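Local coordinates for lipopolysaccharide biosynthesis protein wbpB (Thermus thermophilus, PDB 3O9Z) that probably oxidises a nucleotide-linked sugar with NAD and alpha-ketoglutarate on the route to 2,3-diacetamido-2,3-dideoxy-D-mannuronic acid, a lipopolysaccharide sugar, at residues 267-270 with 271-275. Residues are numbered along the deposited sequence; the frame is centred on the assembly and turned at random.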
# COMPACT_ATOMS: atom_id res chain seq x y z
N THR A 267 -1.40 -14.63 26.92
CA THR A 267 -0.16 -14.89 27.65
C THR A 267 -0.13 -16.37 28.09
O THR A 267 0.88 -17.06 27.94
CB THR A 267 -0.04 -13.96 28.85
OG1 THR A 267 0.13 -12.61 28.38
CG2 THR A 267 1.14 -14.38 29.73
N GLU A 268 -1.29 -16.87 28.50
CA GLU A 268 -1.38 -18.29 28.78
C GLU A 268 -1.14 -19.26 27.62
O GLU A 268 -0.44 -20.25 27.77
CB GLU A 268 -2.71 -18.58 29.49
CG GLU A 268 -2.92 -20.06 29.81
CD GLU A 268 -1.98 -20.60 30.86
OE1 GLU A 268 -1.41 -19.79 31.65
OE2 GLU A 268 -1.85 -21.84 30.89
N VAL A 269 -1.61 -18.97 26.40
CA VAL A 269 -1.16 -19.72 25.25
C VAL A 269 0.37 -19.72 25.11
O VAL A 269 0.96 -20.70 24.71
CB VAL A 269 -1.88 -19.18 23.99
CG1 VAL A 269 -1.43 -19.89 22.74
CG2 VAL A 269 -3.39 -19.37 24.20
N TYR A 270 0.99 -18.54 25.29
CA TYR A 270 2.43 -18.43 25.05
C TYR A 270 3.18 -19.29 26.05
O TYR A 270 4.07 -20.07 25.71
CB TYR A 270 2.87 -16.97 25.23
CG TYR A 270 2.98 -16.19 23.94
CD1 TYR A 270 4.21 -15.78 23.47
CD2 TYR A 270 1.84 -15.84 23.22
CE1 TYR A 270 4.33 -15.06 22.28
CE2 TYR A 270 1.94 -15.13 22.05
CZ TYR A 270 3.17 -14.74 21.59
OH TYR A 270 3.32 -14.08 20.40
N ARG A 271 2.73 -19.18 27.29
CA ARG A 271 3.32 -20.03 28.33
C ARG A 271 3.23 -21.53 28.03
O ARG A 271 4.21 -22.27 28.14
CB ARG A 271 2.67 -19.72 29.67
CG ARG A 271 3.31 -20.49 30.80
CD ARG A 271 2.47 -20.52 32.07
NE ARG A 271 1.29 -21.39 31.95
CZ ARG A 271 1.32 -22.72 31.99
NH1 ARG A 271 2.47 -23.37 32.13
NH2 ARG A 271 0.20 -23.42 31.88
N LYS A 272 2.04 -21.99 27.65
CA LYS A 272 1.90 -23.40 27.33
C LYS A 272 2.80 -23.81 26.19
O LYS A 272 3.37 -24.89 26.19
CB LYS A 272 0.44 -23.70 26.95
CG LYS A 272 -0.50 -23.56 28.15
CD LYS A 272 -1.86 -24.22 27.89
CE LYS A 272 -1.74 -25.66 27.38
NZ LYS A 272 -1.79 -26.67 28.48
N THR A 273 2.96 -22.92 25.21
CA THR A 273 3.72 -23.25 24.02
C THR A 273 5.17 -23.46 24.47
O THR A 273 5.83 -24.40 24.05
CB THR A 273 3.58 -22.12 22.98
OG1 THR A 273 2.16 -21.98 22.69
CG2 THR A 273 4.32 -22.48 21.70
N LEU A 274 5.65 -22.56 25.31
CA LEU A 274 7.08 -22.57 25.64
C LEU A 274 7.33 -23.73 26.59
O LEU A 274 8.46 -24.19 26.72
CB LEU A 274 7.47 -21.27 26.33
CG LEU A 274 7.44 -20.02 25.44
CD1 LEU A 274 8.04 -18.91 26.27
CD2 LEU A 274 8.18 -20.18 24.13
N ALA A 275 6.27 -24.18 27.24
CA ALA A 275 6.39 -25.31 28.15
C ALA A 275 6.20 -26.65 27.48
O ALA A 275 6.30 -27.69 28.13
CB ALA A 275 5.46 -25.16 29.33
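An i, i+3 salt bridge on the more exposed side of helix 266-274 joins Glu-268 to Arg-271, whose side chains run alongside each other in the same direction. Arg-271 grips the carboxylate side-on: NE lies 3.2 Å from Glu-268 OE1, almost straight and in the guanidinium plane, while NH2 approaches Glu-268 OE2 at 2.8 Å. Both oxygens are met on their syn sides, but the carboxylate and guanidinium planes are turned 44° apart, so the grip is twisted. CG of Glu-268 stands anti to the backbone N (chi1 179°) and the chain then bends at chi2, which swings the carboxylate toward the next turn; long, flexible Glu and Arg can reach each other here. Lys-272 lays its CG 3.5 Å from Glu-268 OE2, though its NZ pairs with Glu-277.

On the buried side the Thr-273 hydroxyl donates a hydrogen bond from OG1 to Val-269 O at 2.7 Å; its backbone N also binds that oxygen, from the opposite face of the carbonyl plane. The hydroxyl is thus satisfied within the helix, letting threonine pack against Leu-100 and Tyr-75. Tyr-270 suits its buried site because its OH hydrogen-bonds with His-19 and Ser-77. The arrangement is typical of an amphipathic helix packed on the NAD-binding Rossmann sheet.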